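Local coordinates for protein catechol 1,2-dioxygenase (Burkholderia ambifaria, PDB 5VXT) that probably catalyses the iron(III)-dependent intradiol ring cleavage of catechol, inserting both atoms of dioxygen to give cis,cis-muconate, at residues B[140-145]-B[172-177]; B[145-150]-B[290-295]; B[151-156]-B[299-304]; B[205-210]-B[286-291]; B[256-261]-B[277-282]. One frame throughout, in Å; residues are numbered along the deposited sequence.

Interaction 1 (B[140-145]-B[172-177]); sequences DADEGA and ANSHGF
Two type I beta turns, Asp-142 to Ala-145 and Asn-173 to Gly-176, meet at a surface junction of loops, where the carboxylate of Asp-142 faces Ser-174. Ser-174 N donates to Asp-142 OD2 at 2.9 Å with an N-H...O angle of 153°, Asp-142 OD2 receiving it on its syn lone pair, the side of the other carboxylate oxygen. Ser-174 OG also donates to Asp-142 OD1, but the modelled 2.4 Å is shorter than an ordinary hydrogen bond, so its exact length is doubtful. If the short contact is taken at face value, the two oxygens hold the serine by amide and hydroxyl. With CG of Asp-142 anti to the backbone N (chi1 -171°), the carboxyl group is carried off beside its own carbonyl carbon and toward the serine. OD1 serves its own turn as well: Gly-144 N reaches Asp-142 OD1 at 3.2 Å from above the carboxylate plane, which makes Asp-142 the head of an Asx turn. Ala-145 CB lies 4.0 Å from Ser-174 CB, and Asp-142 OD2 also rests 3.5 Å from Asn-173 CB. The facing turn has a matching brace. Asn-173 OD1 accepts from Phe-177 N at 2.8 Å and from His-175 N at 2.9 Å, the two donors approaching from opposite faces of the amide plane. Leu-209 of strand 203-209 packs against Asp-142 and Ala-145. The geometry is that of two Asx turns side by side, one capturing the serine of the other, in loops at one end of a beta sandwich.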
# COMPACT_ATOMS: atom_id res chain seq x y z
N ASP B 140 -18.17 -22.36 20.69
CA ASP B 140 -18.63 -23.15 19.56
C ASP B 140 -17.97 -24.53 19.58
O ASP B 140 -16.80 -24.66 19.93
CB ASP B 140 -18.31 -22.45 18.23
CG ASP B 140 -18.96 -21.08 18.13
OD1 ASP B 140 -19.94 -20.85 18.87
OD2 ASP B 140 -18.49 -20.25 17.33
N ALA B 141 -18.74 -25.54 19.18
CA ALA B 141 -18.22 -26.90 19.11
C ALA B 141 -17.07 -26.98 18.11
O ALA B 141 -17.16 -26.46 17.00
CB ALA B 141 -19.34 -27.86 18.71
N ASP B 142 -16.00 -27.64 18.53
CA ASP B 142 -14.82 -27.86 17.68
C ASP B 142 -14.38 -29.30 17.91
O ASP B 142 -13.63 -29.59 18.84
CB ASP B 142 -13.71 -26.86 18.01
CG ASP B 142 -12.56 -26.91 17.02
OD1 ASP B 142 -12.54 -27.82 16.16
OD2 ASP B 142 -11.67 -26.04 17.12
N GLU B 143 -14.85 -30.20 17.04
CA GLU B 143 -14.57 -31.62 17.19
C GLU B 143 -13.07 -31.91 17.13
O GLU B 143 -12.61 -32.92 17.67
CB GLU B 143 -15.31 -32.43 16.12
N GLY B 144 -12.30 -31.04 16.49
CA GLY B 144 -10.90 -31.30 16.25
C GLY B 144 -9.91 -30.77 17.27
O GLY B 144 -8.71 -30.90 17.06
N ALA B 145 -10.38 -30.18 18.37
CA ALA B 145 -9.48 -29.62 19.38
C ALA B 145 -9.88 -30.13 20.75
O ALA B 145 -11.06 -30.11 21.11
CB ALA B 145 -9.51 -28.09 19.36
N ALA B 172 -6.88 -19.19 17.82
CA ALA B 172 -7.57 -19.82 16.70
C ALA B 172 -8.22 -21.14 17.10
O ALA B 172 -7.95 -21.71 18.16
CB ALA B 172 -6.60 -20.06 15.55
N ASN B 173 -9.07 -21.65 16.20
CA ASN B 173 -9.71 -22.94 16.34
C ASN B 173 -8.82 -24.01 15.70
O ASN B 173 -7.70 -23.74 15.28
CB ASN B 173 -11.12 -22.92 15.75
CG ASN B 173 -11.12 -22.79 14.22
OD1 ASN B 173 -10.08 -22.70 13.58
ND2 ASN B 173 -12.31 -22.79 13.65
N SER B 174 -9.34 -25.24 15.60
CA SER B 174 -8.55 -26.36 15.09
C SER B 174 -8.28 -26.26 13.60
O SER B 174 -7.50 -27.06 13.07
CB SER B 174 -9.25 -27.69 15.40
OG SER B 174 -10.52 -27.77 14.78
N HIS B 175 -8.92 -25.32 12.90
CA HIS B 175 -8.60 -25.05 11.50
C HIS B 175 -7.72 -23.82 11.35
O HIS B 175 -7.43 -23.41 10.22
CB HIS B 175 -9.88 -24.88 10.69
CG HIS B 175 -10.90 -25.96 10.93
ND1 HIS B 175 -10.96 -27.11 10.16
CD2 HIS B 175 -11.89 -26.07 11.84
CE1 HIS B 175 -11.94 -27.87 10.60
NE2 HIS B 175 -12.52 -27.26 11.61
N GLY B 176 -7.29 -23.22 12.46
CA GLY B 176 -6.44 -22.05 12.42
C GLY B 176 -7.16 -20.76 12.11
O GLY B 176 -6.52 -19.81 11.65
N PHE B 177 -8.47 -20.69 12.36
CA PHE B 177 -9.28 -19.51 12.09
C PHE B 177 -9.73 -18.86 13.39
O PHE B 177 -10.04 -19.56 14.37
CB PHE B 177 -10.50 -19.87 11.24
CG PHE B 177 -10.17 -20.35 9.85
CD1 PHE B 177 -9.16 -19.73 9.11
CD2 PHE B 177 -10.85 -21.42 9.29
CE1 PHE B 177 -8.85 -20.18 7.84
CE2 PHE B 177 -10.55 -21.86 8.02
CZ PHE B 177 -9.54 -21.25 7.29

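Interaction 2 (B[145-150]-B[290-295]); sequences AGPLVI and LKADAY
Pro-147 and Val-149 present their side chains to the loop 290-295, and the first shell is largely apolar. Pro-147 CG sits 3.7 Å from Tyr-295 CB, the two side chains crossing at about a right angle, and the same CG lies 3.6 Å from the carbonyl oxygen of Ala-294. Two residues further along the strand, Val-149 CG2 approaches the Tyr-295 ring obliquely at CE1, 3.7 Å away, and also touches Leu-290 CD1 at 3.8 Å. Leu-290 CD1 in turn lies over one face of the tyrosine ring, 3.6 Å above its plane and displaced toward the rim, so valine, leucine and tyrosine close on one another as a triangle. In Tyr-295, CG lies between the backbone N and the carbonyl carbon (chi1 68°), which starts the ring on its course beside Val-149. The one polar link lies at the far end: Lys-291 NZ donates to Ala-145 O at 2.7 Å, with a C=O...N angle of 170°. Beyond CG the lysine chain is extended, which carries NZ to the carbonyl.

A second shell lies behind these groups. Asp-293 puts its carbonyl oxygen at the edge of the tyrosine ring, in plane, while its OD1 takes a hydrogen bond from Gly-284 N. Backbone bonds join Pro-147 to Gln-296 and Val-149 to Gln-296 and Ile-298, pairing strand 147-155 with strand 295-303. The contact is thus the start of that parallel pairing, a loop closing over the end of one sheet in the beta-sandwich catalytic domain of intradiol dioxygenases.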
# COMPACT_ATOMS: atom_id res chain seq x y z
N ALA B 145 -10.38 -30.18 18.37
CA ALA B 145 -9.48 -29.62 19.38
C ALA B 145 -9.88 -30.13 20.75
O ALA B 145 -11.06 -30.11 21.11
CB ALA B 145 -9.51 -28.09 19.36
N GLY B 146 -8.90 -30.60 21.52
CA GLY B 146 -9.13 -31.01 22.88
C GLY B 146 -9.14 -29.83 23.82
O GLY B 146 -8.75 -28.71 23.47
N PRO B 147 -9.61 -30.07 25.05
CA PRO B 147 -9.71 -28.97 26.02
C PRO B 147 -8.35 -28.54 26.54
O PRO B 147 -7.45 -29.36 26.74
CB PRO B 147 -10.58 -29.56 27.13
CG PRO B 147 -10.35 -31.04 27.04
CD PRO B 147 -10.14 -31.34 25.58
N LEU B 148 -8.21 -27.24 26.77
CA LEU B 148 -6.97 -26.63 27.24
C LEU B 148 -7.28 -25.65 28.36
O LEU B 148 -8.16 -24.80 28.22
CB LEU B 148 -6.26 -25.89 26.09
CG LEU B 148 -5.04 -25.04 26.47
CD1 LEU B 148 -3.84 -25.90 26.81
CD2 LEU B 148 -4.71 -24.08 25.33
N VAL B 149 -6.56 -25.78 29.48
CA VAL B 149 -6.68 -24.84 30.60
C VAL B 149 -5.40 -24.02 30.68
O VAL B 149 -4.30 -24.57 30.79
CB VAL B 149 -6.95 -25.56 31.93
CG1 VAL B 149 -6.86 -24.56 33.06
CG2 VAL B 149 -8.31 -26.20 31.90
N ILE B 150 -5.55 -22.69 30.60
CA ILE B 150 -4.44 -21.76 30.79
C ILE B 150 -4.69 -21.01 32.09
O ILE B 150 -5.76 -20.42 32.28
CB ILE B 150 -4.32 -20.78 29.62
CG1 ILE B 150 -4.35 -21.52 28.29
CG2 ILE B 150 -3.04 -19.96 29.77
CD1 ILE B 150 -4.44 -20.59 27.08
N LEU B 290 -15.22 -28.92 31.48
CA LEU B 290 -14.55 -29.31 30.25
C LEU B 290 -15.26 -30.49 29.60
O LEU B 290 -15.92 -31.29 30.26
CB LEU B 290 -13.09 -29.66 30.52
CG LEU B 290 -12.29 -28.59 31.26
CD1 LEU B 290 -10.82 -28.99 31.38
CD2 LEU B 290 -12.43 -27.24 30.56
N LYS B 291 -15.10 -30.60 28.28
CA LYS B 291 -15.83 -31.58 27.49
C LYS B 291 -15.24 -32.98 27.56
O LYS B 291 -15.78 -33.90 26.93
CB LYS B 291 -15.91 -31.13 26.02
CG LYS B 291 -14.57 -31.07 25.30
CD LYS B 291 -14.78 -30.81 23.81
CE LYS B 291 -13.47 -30.77 23.05
NZ LYS B 291 -13.67 -30.45 21.62
N ALA B 292 -14.15 -33.18 28.30
CA ALA B 292 -13.49 -34.47 28.38
C ALA B 292 -12.66 -34.53 29.65
O ALA B 292 -12.23 -33.49 30.17
CB ALA B 292 -12.62 -34.73 27.14
N ASP B 293 -12.43 -35.75 30.15
CA ASP B 293 -11.74 -35.91 31.43
C ASP B 293 -10.26 -35.52 31.31
O ASP B 293 -9.74 -34.77 32.14
CB ASP B 293 -11.87 -37.34 31.93
CG ASP B 293 -11.10 -37.57 33.21
OD1 ASP B 293 -11.32 -36.82 34.18
OD2 ASP B 293 -10.26 -38.50 33.23
N ALA B 294 -9.57 -36.04 30.30
CA ALA B 294 -8.19 -35.67 30.07
C ALA B 294 -8.11 -34.31 29.38
O ALA B 294 -8.89 -34.02 28.46
CB ALA B 294 -7.49 -36.73 29.21
N TYR B 295 -7.19 -33.47 29.84
CA TYR B 295 -7.03 -32.15 29.25
C TYR B 295 -5.59 -31.70 29.39
O TYR B 295 -4.84 -32.19 30.24
CB TYR B 295 -7.97 -31.11 29.88
CG TYR B 295 -7.67 -30.76 31.32
CD1 TYR B 295 -6.89 -29.67 31.65
CD2 TYR B 295 -8.21 -31.52 32.36
CE1 TYR B 295 -6.63 -29.34 32.97
CE2 TYR B 295 -7.96 -31.21 33.68
CZ TYR B 295 -7.17 -30.12 33.99
OH TYR B 295 -6.93 -29.82 35.31

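Interaction 3 (B[151-156]-B[299-304])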
# COMPACT_ATOMS: atom_id res chain seq x y z
N HIS B 151 -3.70 -21.03 32.98
CA HIS B 151 -3.89 -20.43 34.29
C HIS B 151 -2.56 -19.86 34.77
O HIS B 151 -1.49 -20.36 34.43
CB HIS B 151 -4.41 -21.45 35.31
CG HIS B 151 -3.48 -22.59 35.55
ND1 HIS B 151 -2.63 -22.65 36.64
CD2 HIS B 151 -3.26 -23.73 34.85
CE1 HIS B 151 -1.93 -23.77 36.59
NE2 HIS B 151 -2.30 -24.44 35.52
N GLY B 152 -2.65 -18.82 35.59
CA GLY B 152 -1.48 -18.31 36.24
C GLY B 152 -1.82 -17.11 37.09
O GLY B 152 -2.99 -16.86 37.39
N THR B 153 -0.79 -16.37 37.47
CA THR B 153 -0.95 -15.17 38.27
C THR B 153 -0.35 -13.98 37.55
O THR B 153 0.64 -14.10 36.81
CB THR B 153 -0.29 -15.30 39.63
OG1 THR B 153 1.14 -15.32 39.46
CG2 THR B 153 -0.73 -16.58 40.32
N VAL B 154 -0.97 -12.83 37.76
CA VAL B 154 -0.46 -11.54 37.34
C VAL B 154 0.25 -10.92 38.53
O VAL B 154 -0.37 -10.66 39.57
CB VAL B 154 -1.59 -10.63 36.84
CG1 VAL B 154 -1.05 -9.23 36.50
CG2 VAL B 154 -2.30 -11.27 35.67
N THR B 155 1.56 -10.72 38.39
CA THR B 155 2.35 -10.07 39.42
C THR B 155 3.07 -8.86 38.83
O THR B 155 3.23 -8.73 37.62
CB THR B 155 3.39 -11.02 40.02
OG1 THR B 155 4.35 -10.26 40.75
CG2 THR B 155 4.11 -11.76 38.92
N GLY B 156 3.51 -7.97 39.73
CA GLY B 156 4.45 -6.94 39.37
C GLY B 156 5.88 -7.44 39.46
O GLY B 156 6.14 -8.61 39.76
N GLU B 299 0.56 -23.61 32.70
CA GLU B 299 0.75 -22.59 33.73
C GLU B 299 1.61 -21.48 33.15
O GLU B 299 2.73 -21.72 32.68
CB GLU B 299 1.37 -23.17 35.00
CG GLU B 299 1.69 -22.10 36.04
CD GLU B 299 2.05 -22.67 37.41
OE1 GLU B 299 1.74 -23.85 37.68
OE2 GLU B 299 2.64 -21.92 38.22
N PHE B 300 1.09 -20.26 33.16
CA PHE B 300 1.84 -19.14 32.62
C PHE B 300 1.51 -17.89 33.42
O PHE B 300 0.35 -17.47 33.47
CB PHE B 300 1.52 -18.92 31.14
CG PHE B 300 2.49 -18.01 30.46
CD1 PHE B 300 3.73 -18.48 30.05
CD2 PHE B 300 2.17 -16.69 30.25
CE1 PHE B 300 4.62 -17.63 29.41
CE2 PHE B 300 3.06 -15.84 29.62
CZ PHE B 300 4.29 -16.32 29.21
N ASN B 301 2.53 -17.31 34.03
CA ASN B 301 2.37 -16.11 34.82
C ASN B 301 2.77 -14.90 34.00
O ASN B 301 3.60 -14.99 33.09
CB ASN B 301 3.22 -16.19 36.08
CG ASN B 301 2.85 -17.37 36.95
OD1 ASN B 301 1.67 -17.69 37.10
ND2 ASN B 301 3.85 -18.04 37.50
N PHE B 302 2.15 -13.76 34.31
CA PHE B 302 2.48 -12.50 33.66
C PHE B 302 3.17 -11.61 34.68
O PHE B 302 2.59 -11.30 35.73
CB PHE B 302 1.24 -11.82 33.10
CG PHE B 302 0.51 -12.63 32.07
CD1 PHE B 302 0.92 -12.62 30.74
CD2 PHE B 302 -0.61 -13.37 32.41
CE1 PHE B 302 0.23 -13.35 29.79
CE2 PHE B 302 -1.29 -14.10 31.47
CZ PHE B 302 -0.87 -14.09 30.16
N VAL B 303 4.41 -11.23 34.41
CA VAL B 303 5.15 -10.29 35.24
C VAL B 303 5.15 -8.96 34.52
O VAL B 303 5.73 -8.83 33.43
CB VAL B 303 6.58 -10.77 35.53
CG1 VAL B 303 7.32 -9.72 36.35
CG2 VAL B 303 6.57 -12.10 36.29
N LEU B 304 4.49 -7.97 35.11
CA LEU B 304 4.28 -6.66 34.49
C LEU B 304 5.39 -5.69 34.90
O LEU B 304 6.07 -5.88 35.91
CB LEU B 304 2.92 -6.10 34.92
CG LEU B 304 1.68 -6.98 34.83
CD1 LEU B 304 0.44 -6.14 35.14
CD2 LEU B 304 1.55 -7.62 33.45
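Asn-301 can be followed atom by atom along Thr-153, the two side chains lying side by side and pointing the same way. Its CB rests 3.4 Å from Thr-153 O, and CG, anti to the carbonyl carbon of its own residue (chi1 -60°), comes 3.7 Å from Thr-153 OG1. At the tip, Asn-301 OD1 accepts from Thr-153 N at 2.8 Å, with an N-H...O angle of 159°; Thr-153 OG1 adds a weak second bond at 3.4 Å. This carboxamide oxygen replaces the backbone: Phe-300 O lies 4.3 Å from Thr-153 N, too far for the usual rung. On both sides of the break the parallel ladder is regular, Phe-300 N and Phe-302 N donating to His-151 O and Thr-153 O, and Thr-155 N returning to Phe-302 O at 2.9 Å. The His-151 ring receives Glu-299 CA over one face, while its NE2 is hydrogen-bonded to Asp-297 OD1. On the opposite face of the sheet, Val-154 CG1 meets Leu-304 CD1 at 3.7 Å. Here strand 147-155 lies between strands 203-209 and 295-303, and Phe-302 turns inward to Val-167, Phe-241 and Val-243 of the second sheet of the sandwich.

Interaction 4 (B[205-210]-B[286-291]); sequences EFRTLM and AALGLK
The guanidinium of Arg-207 has Leu-288 over one face and Glu-205 at its edge. Leu-288 CD2 stands 3.6 Å above the guanidinium plane, offset toward the rim, and Leu-288 CB lies over the same face, 3.7 Å from Arg-207 NH1; the two side chains cross at about a right angle. At the edge, Glu-205 OE2 is nearly coplanar with the group, and Arg-207 grips this single oxygen side-on. Arg-207 NE donates to Glu-205 OE2 at 3.0 Å in a salt bridge, Arg-207 NH2 reaches the same oxygen at 3.2 Å, and both arrive from the same face of the carboxylate, well above its plane. Because Glu-205 and Arg-207 point to the same side of their strand, the pair forms along the strand itself, and the doubly held edge limits rotation of the guanidinium beneath the leucine. The remaining nitrogen, Arg-207 NH1, makes a weak bond to Leu-288 O, 3.1 Å long with an N-H...O angle of 122°.

The apolar part continues along the strand. Arg-207 CB meets Leu-290 CD2 at 4.0 Å, the branch of that leucine not used on Val-149. Farther on, Leu-209 CD2 touches Lys-291 CE at 3.7 Å, crossing the lysine chain at about a right angle where it runs on to its partner, Ala-145 O. Within the sheet, strand 203-209 is hydrogen-bonded to Ala-135 and Ile-137 on one side and to strand 147-155 on the other, and the 286-291 loop, entered through a short 3-10 turn, lies over the outward face of these strands.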
# COMPACT_ATOMS: atom_id res chain seq x y z
N GLU B 205 -7.67 -17.38 34.80
CA GLU B 205 -7.79 -18.72 34.23
C GLU B 205 -8.67 -18.69 33.00
O GLU B 205 -9.75 -18.09 33.02
CB GLU B 205 -8.34 -19.70 35.26
CG GLU B 205 -8.39 -21.13 34.77
CD GLU B 205 -8.69 -22.11 35.89
OE1 GLU B 205 -8.58 -21.70 37.06
OE2 GLU B 205 -9.04 -23.27 35.59
N PHE B 206 -8.21 -19.33 31.93
CA PHE B 206 -8.99 -19.50 30.71
C PHE B 206 -9.20 -20.98 30.46
O PHE B 206 -8.25 -21.77 30.54
CB PHE B 206 -8.30 -18.85 29.51
CG PHE B 206 -8.18 -17.36 29.62
CD1 PHE B 206 -9.25 -16.54 29.32
CD2 PHE B 206 -6.99 -16.78 30.03
CE1 PHE B 206 -9.14 -15.17 29.42
CE2 PHE B 206 -6.87 -15.40 30.14
CZ PHE B 206 -7.95 -14.60 29.83
N ARG B 207 -10.44 -21.36 30.19
CA ARG B 207 -10.79 -22.72 29.81
C ARG B 207 -11.26 -22.69 28.37
O ARG B 207 -12.21 -21.97 28.03
CB ARG B 207 -11.84 -23.29 30.76
CG ARG B 207 -11.31 -23.33 32.18
CD ARG B 207 -12.35 -23.78 33.18
NE ARG B 207 -11.83 -23.66 34.54
CZ ARG B 207 -12.55 -23.86 35.64
NH1 ARG B 207 -13.83 -24.19 35.54
NH2 ARG B 207 -11.99 -23.73 36.84
N THR B 208 -10.59 -23.44 27.52
CA THR B 208 -10.73 -23.26 26.08
C THR B 208 -10.33 -24.57 25.41
O THR B 208 -10.32 -25.63 26.05
CB THR B 208 -9.90 -22.05 25.62
OG1 THR B 208 -10.02 -21.89 24.20
CG2 THR B 208 -8.43 -22.22 25.98
N LEU B 209 -10.01 -24.50 24.12
CA LEU B 209 -9.54 -25.64 23.36
C LEU B 209 -8.21 -25.30 22.70
O LEU B 209 -7.85 -24.13 22.52
CB LEU B 209 -10.58 -26.05 22.30
CG LEU B 209 -12.01 -26.30 22.78
CD1 LEU B 209 -12.95 -26.56 21.60
CD2 LEU B 209 -12.06 -27.47 23.77
N MET B 210 -7.46 -26.34 22.36
CA MET B 210 -6.10 -26.17 21.86
C MET B 210 -6.10 -25.59 20.45
O MET B 210 -6.70 -26.17 19.54
CB MET B 210 -5.39 -27.53 21.88
CG MET B 210 -4.01 -27.52 21.24
SD MET B 210 -2.81 -26.68 22.28
CE MET B 210 -2.96 -27.65 23.77
N ALA B 286 -14.12 -32.88 33.70
CA ALA B 286 -15.56 -32.70 33.82
C ALA B 286 -15.91 -31.79 34.99
O ALA B 286 -16.81 -30.94 34.89
CB ALA B 286 -16.26 -34.05 33.96
N ALA B 287 -15.19 -31.93 36.11
CA ALA B 287 -15.41 -31.08 37.27
C ALA B 287 -15.17 -29.61 36.98
O ALA B 287 -15.59 -28.76 37.77
CB ALA B 287 -14.51 -31.54 38.42
N LEU B 288 -14.51 -29.28 35.87
CA LEU B 288 -14.25 -27.91 35.47
C LEU B 288 -15.12 -27.46 34.31
O LEU B 288 -14.85 -26.41 33.71
CB LEU B 288 -12.77 -27.73 35.10
CG LEU B 288 -11.72 -27.67 36.21
CD1 LEU B 288 -11.42 -29.05 36.72
CD2 LEU B 288 -10.46 -26.99 35.71
N GLY B 289 -16.16 -28.22 33.97
CA GLY B 289 -16.98 -27.91 32.82
C GLY B 289 -16.37 -28.25 31.49
O GLY B 289 -16.94 -27.90 30.45
N LEU B 290 -15.22 -28.92 31.48
CA LEU B 290 -14.55 -29.31 30.25
C LEU B 290 -15.26 -30.49 29.60
O LEU B 290 -15.92 -31.29 30.26
CB LEU B 290 -13.09 -29.66 30.52
CG LEU B 290 -12.29 -28.59 31.26
CD1 LEU B 290 -10.82 -28.99 31.38
CD2 LEU B 290 -12.43 -27.24 30.56
N LYS B 291 -15.10 -30.60 28.28
CA LYS B 291 -15.83 -31.58 27.49
C LYS B 291 -15.24 -32.98 27.56
O LYS B 291 -15.78 -33.90 26.93
CB LYS B 291 -15.91 -31.13 26.02
CG LYS B 291 -14.57 -31.07 25.30
CD LYS B 291 -14.78 -30.81 23.81
CE LYS B 291 -13.47 -30.77 23.05
NZ LYS B 291 -13.67 -30.45 21.62

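Interaction 5 (B[256-261]-B[277-282])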
# COMPACT_ATOMS: atom_id res chain seq x y z
N ASN B 256 3.72 -19.71 22.58
CA ASN B 256 3.61 -20.75 21.58
C ASN B 256 3.32 -22.08 22.26
O ASN B 256 3.76 -22.32 23.39
CB ASN B 256 4.90 -20.86 20.77
CG ASN B 256 4.99 -19.84 19.63
OD1 ASN B 256 3.98 -19.40 19.09
ND2 ASN B 256 6.21 -19.48 19.26
N ILE B 257 2.56 -22.93 21.57
CA ILE B 257 2.32 -24.28 22.07
C ILE B 257 3.60 -25.09 21.97
O ILE B 257 4.22 -25.19 20.90
CB ILE B 257 1.18 -24.96 21.29
CG1 ILE B 257 -0.12 -24.17 21.44
CG2 ILE B 257 1.02 -26.43 21.75
CD1 ILE B 257 -0.52 -23.95 22.89
N GLU B 258 4.01 -25.69 23.09
CA GLU B 258 5.25 -26.45 23.14
C GLU B 258 5.26 -27.54 22.07
O GLU B 258 4.27 -28.25 21.88
CB GLU B 258 5.41 -27.06 24.53
CG GLU B 258 6.24 -28.32 24.60
CD GLU B 258 6.50 -28.76 26.03
OE1 GLU B 258 7.69 -28.84 26.41
OE2 GLU B 258 5.53 -29.03 26.77
N GLY B 259 6.37 -27.63 21.34
CA GLY B 259 6.58 -28.73 20.42
C GLY B 259 6.12 -28.49 19.00
O GLY B 259 6.30 -29.38 18.16
N ASP B 260 5.53 -27.35 18.70
CA ASP B 260 5.09 -27.07 17.34
C ASP B 260 6.32 -26.99 16.43
O ASP B 260 7.26 -26.26 16.73
CB ASP B 260 4.29 -25.77 17.29
CG ASP B 260 3.55 -25.59 15.98
OD1 ASP B 260 4.22 -25.50 14.92
OD2 ASP B 260 2.30 -25.55 16.01
N PRO B 261 6.34 -27.72 15.31
CA PRO B 261 7.55 -27.71 14.46
C PRO B 261 7.83 -26.37 13.81
O PRO B 261 8.94 -26.17 13.30
CB PRO B 261 7.25 -28.79 13.42
CG PRO B 261 5.77 -28.89 13.37
CD PRO B 261 5.28 -28.58 14.76
N PRO B 277 6.02 -22.10 27.12
CA PRO B 277 5.87 -22.77 28.42
C PRO B 277 5.52 -24.23 28.25
O PRO B 277 4.91 -24.63 27.24
CB PRO B 277 4.73 -21.99 29.09
CG PRO B 277 4.01 -21.27 27.99
CD PRO B 277 4.80 -21.39 26.70
N PRO B 278 5.93 -25.08 29.20
CA PRO B 278 5.53 -26.49 29.16
C PRO B 278 4.02 -26.66 29.21
O PRO B 278 3.31 -25.88 29.84
CB PRO B 278 6.20 -27.08 30.41
CG PRO B 278 7.37 -26.19 30.65
CD PRO B 278 6.96 -24.82 30.21
N VAL B 279 3.55 -27.70 28.53
CA VAL B 279 2.17 -28.15 28.58
C VAL B 279 2.12 -29.46 29.36
O VAL B 279 2.97 -30.34 29.17
CB VAL B 279 1.57 -28.32 27.17
CG1 VAL B 279 0.08 -28.62 27.24
CG2 VAL B 279 1.85 -27.08 26.30
N THR B 280 1.12 -29.59 30.25
CA THR B 280 0.94 -30.75 31.11
C THR B 280 -0.37 -31.47 30.78
O THR B 280 -1.38 -30.82 30.53
CB THR B 280 0.94 -30.35 32.61
OG1 THR B 280 2.27 -30.04 33.04
CG2 THR B 280 0.39 -31.45 33.48
N ALA B 281 -0.34 -32.80 30.79
CA ALA B 281 -1.56 -33.60 30.75
C ALA B 281 -2.16 -33.75 32.14
O ALA B 281 -1.45 -34.03 33.11
CB ALA B 281 -1.28 -34.99 30.18
N LYS B 282 -3.48 -33.58 32.25
CA LYS B 282 -4.17 -33.64 33.52
C LYS B 282 -5.53 -34.31 33.34
O LYS B 282 -6.01 -34.49 32.22
CB LYS B 282 -4.34 -32.25 34.14
CG LYS B 282 -3.04 -31.69 34.71
CD LYS B 282 -3.26 -30.38 35.45
CE LYS B 282 -2.02 -30.00 36.25
NZ LYS B 282 -2.25 -28.84 37.16
O HOH W 1 3.14 -24.17 25.33
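A single water is gripped by three backbone groups between Asn-256, Glu-258 and Pro-277: it donates to Pro-277 O at 2.6 Å and to Asn-256 O at 2.8 Å, and accepts from Glu-258 N at 2.8 Å. It lies where a type II beta turn, Ile-257 to Asp-260, leaves strand 251-256 of one sheet of the sandwich and runs beside the segment leading into strand 280-282 of the other. The water satisfies three polar groups that do not bond to one another directly. Asn-256 O also lies 3.6 Å from Pro-277 CD. Glu-258, second residue of the turn, then spans to the other segment. Its chain is extended beyond CG, and CG is turned roughly anti to the backbone N (chi1 154°). Below the carboxylate, Glu-258 CB touches Val-279 CG2 at 4.0 Å. Pro-277 packs on Phe-300 and Val-279 on Gln-296 and Ile-298, all of strand 295-303, while the side chain of Asn-256 is about 8 Å from the bound catechol. The bridge ends at Glu-258 OE2, which takes the N-H of Val-279 at 3.0 Å, almost straight at 174° and from above the carboxylate plane.

All five contacts lie within the beta-sandwich dioxygenase region. Interactions 2, 3 and 4 share one sheet, ordered 134-136, 203-209, 147-155, 295-303, 280-282, and interaction 5 joins the segment leading into its last strand to the turn after 251-256 of the other sheet. Interactions 2 and 3 use successive parts of strand 147-155, with centres 21 Å apart. Interactions 2 and 4 share Leu-290 and Lys-291, their centres 5 Å apart. Interaction 1 shares Ala-145 with interaction 2 and touches interaction 4, its centre about 13 and 14 Å from theirs. Interactions 2 and 3 bring together segments 140 or more residues apart to build the sheet; interaction 5 closes a short loop nested inside them.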